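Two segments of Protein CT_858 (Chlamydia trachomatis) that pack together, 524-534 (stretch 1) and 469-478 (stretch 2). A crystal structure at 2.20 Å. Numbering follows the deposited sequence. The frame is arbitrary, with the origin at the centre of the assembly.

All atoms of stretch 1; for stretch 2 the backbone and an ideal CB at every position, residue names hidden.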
# COMPACT_ATOMS: atom_id res chain seq x y z
N PHE B 524 -28.43 2.45 12.60
CA PHE B 524 -27.03 2.46 12.19
C PHE B 524 -26.18 2.03 13.39
O PHE B 524 -26.70 1.94 14.51
CB PHE B 524 -26.59 3.86 11.75
CG PHE B 524 -27.27 4.36 10.50
CD1 PHE B 524 -28.50 5.03 10.58
CD2 PHE B 524 -26.69 4.17 9.25
CE1 PHE B 524 -29.14 5.50 9.42
CE2 PHE B 524 -27.32 4.64 8.09
CZ PHE B 524 -28.54 5.30 8.17
N ILE B 525 -24.90 1.79 13.17
CA ILE B 525 -23.99 1.37 14.23
C ILE B 525 -23.07 2.52 14.64
O ILE B 525 -22.72 2.65 15.80
CB ILE B 525 -23.12 0.16 13.80
CG1 ILE B 525 -24.01 -1.01 13.41
CG2 ILE B 525 -22.19 -0.28 14.95
CD1 ILE B 525 -24.93 -1.44 14.52
N GLU B 526 -22.70 3.35 13.66
CA GLU B 526 -21.81 4.50 13.89
C GLU B 526 -22.21 5.29 15.14
O GLU B 526 -23.37 5.69 15.26
CB GLU B 526 -21.82 5.42 12.67
CG GLU B 526 -20.77 6.52 12.68
CD GLU B 526 -19.35 5.98 12.67
OE1 GLU B 526 -19.16 4.81 12.29
OE2 GLU B 526 -18.41 6.74 13.01
N ASN B 527 -21.27 5.49 16.05
CA ASN B 527 -21.50 6.24 17.29
C ASN B 527 -22.42 5.59 18.32
O ASN B 527 -22.07 5.49 19.50
CB ASN B 527 -22.06 7.64 16.98
CG ASN B 527 -21.05 8.52 16.29
OD1 ASN B 527 -20.01 8.85 16.86
ND2 ASN B 527 -21.35 8.90 15.06
N ILE B 528 -23.60 5.17 17.87
CA ILE B 528 -24.62 4.56 18.72
C ILE B 528 -24.22 3.18 19.27
O ILE B 528 -24.68 2.77 20.33
CB ILE B 528 -25.96 4.40 17.96
CG1 ILE B 528 -26.42 5.76 17.43
CG2 ILE B 528 -27.02 3.83 18.88
CD1 ILE B 528 -26.49 6.83 18.49
N GLY B 529 -23.40 2.46 18.52
CA GLY B 529 -22.97 1.15 18.96
C GLY B 529 -24.08 0.13 19.09
O GLY B 529 -25.19 0.30 18.59
N VAL B 530 -23.75 -0.95 19.79
CA VAL B 530 -24.68 -2.05 19.99
C VAL B 530 -24.94 -2.20 21.48
O VAL B 530 -24.01 -2.33 22.28
CB VAL B 530 -24.09 -3.36 19.45
CG1 VAL B 530 -25.08 -4.49 19.63
CG2 VAL B 530 -23.72 -3.18 17.98
N GLU B 531 -26.22 -2.18 21.83
CA GLU B 531 -26.64 -2.32 23.21
C GLU B 531 -26.69 -3.79 23.59
O GLU B 531 -26.94 -4.66 22.75
CB GLU B 531 -28.04 -1.70 23.39
CG GLU B 531 -29.22 -2.53 22.83
CD GLU B 531 -29.23 -2.68 21.30
OE1 GLU B 531 -28.65 -1.83 20.59
OE2 GLU B 531 -29.85 -3.65 20.79
N PRO B 532 -26.42 -4.09 24.87
CA PRO B 532 -26.45 -5.47 25.36
C PRO B 532 -27.88 -5.76 25.80
O PRO B 532 -28.69 -4.84 25.88
CB PRO B 532 -25.51 -5.43 26.56
CG PRO B 532 -25.77 -4.05 27.12
CD PRO B 532 -25.79 -3.19 25.86
N HIS B 533 -28.20 -7.03 26.05
CA HIS B 533 -29.52 -7.40 26.54
C HIS B 533 -29.51 -6.95 28.00
O HIS B 533 -30.48 -6.39 28.49
CB HIS B 533 -29.74 -8.92 26.53
CG HIS B 533 -29.89 -9.51 25.16
ND1 HIS B 533 -31.10 -9.53 24.50
CD2 HIS B 533 -29.00 -10.13 24.36
CE1 HIS B 533 -30.95 -10.16 23.34
NE2 HIS B 533 -29.69 -10.53 23.24
N ILE B 534 -28.40 -7.22 28.68
CA ILE B 534 -28.26 -6.87 30.09
C ILE B 534 -27.12 -5.88 30.31
O ILE B 534 -25.96 -6.20 30.07
CB ILE B 534 -27.97 -8.13 30.96
CG1 ILE B 534 -29.04 -9.21 30.75
CG2 ILE B 534 -27.86 -7.72 32.42
CD1 ILE B 534 -30.44 -8.80 31.14
N UNK B 469 -15.84 -5.91 16.29
CA UNK B 469 -16.23 -6.16 17.69
C UNK B 469 -17.58 -5.48 17.99
O UNK B 469 -18.19 -5.71 19.05
CB UNK B 469 -15.15 -5.65 18.65
N UNK B 470 -18.01 -4.62 17.07
CA UNK B 470 -19.33 -3.99 17.16
C UNK B 470 -20.24 -5.05 16.50
O UNK B 470 -21.27 -5.44 17.04
CB UNK B 470 -19.40 -2.62 16.48
N UNK B 471 -19.81 -5.51 15.32
CA UNK B 471 -20.57 -6.48 14.51
C UNK B 471 -20.84 -7.86 15.12
O UNK B 471 -21.94 -8.41 14.96
CB UNK B 471 -19.82 -6.69 13.19
N UNK B 472 -19.83 -8.43 15.79
CA UNK B 472 -19.97 -9.75 16.39
C UNK B 472 -21.22 -9.83 17.27
O UNK B 472 -22.10 -10.66 17.03
CB UNK B 472 -18.72 -10.09 17.21
N UNK B 473 -21.34 -8.97 18.29
CA UNK B 473 -22.54 -9.05 19.13
C UNK B 473 -23.84 -8.65 18.42
O UNK B 473 -24.90 -9.20 18.72
CB UNK B 473 -22.35 -8.16 20.36
N UNK B 474 -23.77 -7.71 17.49
CA UNK B 474 -24.98 -7.29 16.80
C UNK B 474 -25.60 -8.42 15.98
O UNK B 474 -26.82 -8.59 15.96
CB UNK B 474 -24.67 -6.10 15.89
N UNK B 475 -24.75 -9.22 15.33
CA UNK B 475 -25.24 -10.35 14.54
C UNK B 475 -25.88 -11.39 15.46
O UNK B 475 -26.96 -11.91 15.17
CB UNK B 475 -24.10 -10.98 13.73
N UNK B 476 -25.20 -11.70 16.55
CA UNK B 476 -25.71 -12.68 17.51
C UNK B 476 -26.97 -12.18 18.24
O UNK B 476 -27.86 -12.97 18.59
CB UNK B 476 -24.62 -13.02 18.53
N UNK B 477 -27.03 -10.87 18.48
CA UNK B 477 -28.19 -10.29 19.16
C UNK B 477 -29.40 -10.22 18.24
O UNK B 477 -30.47 -10.72 18.58
CB UNK B 477 -27.85 -8.89 19.68
N UNK B 478 -29.22 -9.63 17.06
CA UNK B 478 -30.32 -9.48 16.11
C UNK B 478 -30.86 -10.79 15.53
O UNK B 478 -31.95 -10.82 14.96
CB UNK B 478 -29.86 -8.58 14.96

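Stretch 2 is one run of helix against an irregular strip of stretch 1, so the rule to look for is spacing: positions about a turn apart should meet the partner.

Position 469 opens the segment with no atom of stretch 1 within 5.5 Å of its ideal CB. The contact sets no demand here, and the deposited residue is A469.

At position 470 CA-to-CB points sideways, and the ideal CB lies 4.0 Å from I525 CG2 and 4.6 Å from V530 CG2. A small or medium side chain would suit, apolar to lie along these methyls or polar if it can turn past them. It is D470: its CB takes the apolar contact, 3.9 Å from I525 CG2, while OD1 reaches to 4.2 Å from G529 CA. Both carboxylate oxygens find hydrogen bonds elsewhere in the structure. The backbone matters as well, since V530 CG2 rests 3.5 Å from D470 O, and the hydrogen bond from the N of 474 to this oxygen is weak.

Positions 471 and 472 are left free by stretch 1; at the first CA-to-CB points away, at the second it is out of reach. Many residues would serve. The sequence has F471, whose ring comes back, CE2 4.6 Å from I525 CG2, and F472, which stays clear.

Position 473 points toward stretch 1, its ideal CB 4.6 Å from V530 CG1, so a compact apolar group would fit. The backbone gives a further clue: its N makes no bond to the preceding turn, and the helix kinks. With a phi of -68°, proline is a natural candidate, and P473 it is.

Position 474 faces the partner squarely. Its ideal CB is 3.7 Å from V530 CG2 and 4.9 Å from I525 CD1, and the CA atoms of V530 and this residue are 6.1 Å apart. With the CB already in contact, a short aliphatic such as alanine or valine looks well matched. V474 keeps that contact and extends CG2 to 4.1 Å from I525 CD1.

Positions 475 and 476 have nothing of stretch 1 near their ideal CB atoms and could hold many residues. They are V475 and L476, whose CA-to-CB points sideways and whose end does not approach stretch 1.

Position 477 points toward a mixed surface. H533 NE2 lies 4.3 Å from the ideal CB of 477, V530 CG1 lies 5.2 Å from that same CB, and farther out is the carboxylate of E531. A long side chain, greasy along its length and positive at its tip, answers all three; arginine could be considered, as could lysine. K477 runs out through three t rotamers before chi4 turns to m. CG lies 3.5 Å from H533 NE2, CE sits 3.9 Å from the H533 ring centroid almost on its normal, a CH-pi contact, and NZ donates to E531 OE2 at 3.0 Å in a salt bridge.

Position 478 is set sideways with open space before it, tolerant of many residues. D478 bonds elsewhere in the structure.

Stretch 2 469-478: ADFFPVVLKD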
# COMPACT_ATOMS: atom_id res chain seq x y z
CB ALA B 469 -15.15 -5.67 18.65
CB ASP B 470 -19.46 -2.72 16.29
CG ASP B 470 -19.01 -1.45 17.00
OD1 ASP B 470 -19.52 -1.17 18.11
OD2 ASP B 470 -18.17 -0.72 16.43
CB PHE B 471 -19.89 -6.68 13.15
CG PHE B 471 -19.67 -5.40 12.37
CD1 PHE B 471 -18.68 -5.34 11.38
CD2 PHE B 471 -20.42 -4.25 12.64
CE1 PHE B 471 -18.45 -4.15 10.65
CE2 PHE B 471 -20.20 -3.06 11.93
CZ PHE B 471 -19.21 -3.01 10.94
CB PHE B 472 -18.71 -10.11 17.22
CG PHE B 472 -18.72 -11.51 17.80
CD1 PHE B 472 -18.47 -12.62 17.01
CD2 PHE B 472 -18.96 -11.71 19.17
CE1 PHE B 472 -18.44 -13.92 17.56
CE2 PHE B 472 -18.94 -12.99 19.74
CZ PHE B 472 -18.67 -14.10 18.92
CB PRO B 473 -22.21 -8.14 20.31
CG PRO B 473 -21.33 -7.10 19.70
CD PRO B 473 -20.42 -7.94 18.81
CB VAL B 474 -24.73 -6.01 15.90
CG1 VAL B 474 -24.27 -6.40 14.49
CG2 VAL B 474 -26.01 -5.19 15.84
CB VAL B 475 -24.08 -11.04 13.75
CG1 VAL B 475 -24.60 -12.30 13.08
CG2 VAL B 475 -23.53 -10.07 12.69
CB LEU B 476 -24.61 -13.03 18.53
CG LEU B 476 -23.39 -13.73 17.90
CD1 LEU B 476 -22.29 -14.02 18.94
CD2 LEU B 476 -23.86 -15.02 17.26
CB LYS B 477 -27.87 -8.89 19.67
CG LYS B 477 -28.93 -8.29 20.60
CD LYS B 477 -28.40 -7.02 21.27
CE LYS B 477 -29.25 -6.60 22.47
NZ LYS B 477 -30.64 -6.20 22.11
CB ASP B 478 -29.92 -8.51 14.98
CG ASP B 478 -29.74 -7.07 15.49
OD1 ASP B 478 -29.97 -6.84 16.70
OD2 ASP B 478 -29.37 -6.18 14.70
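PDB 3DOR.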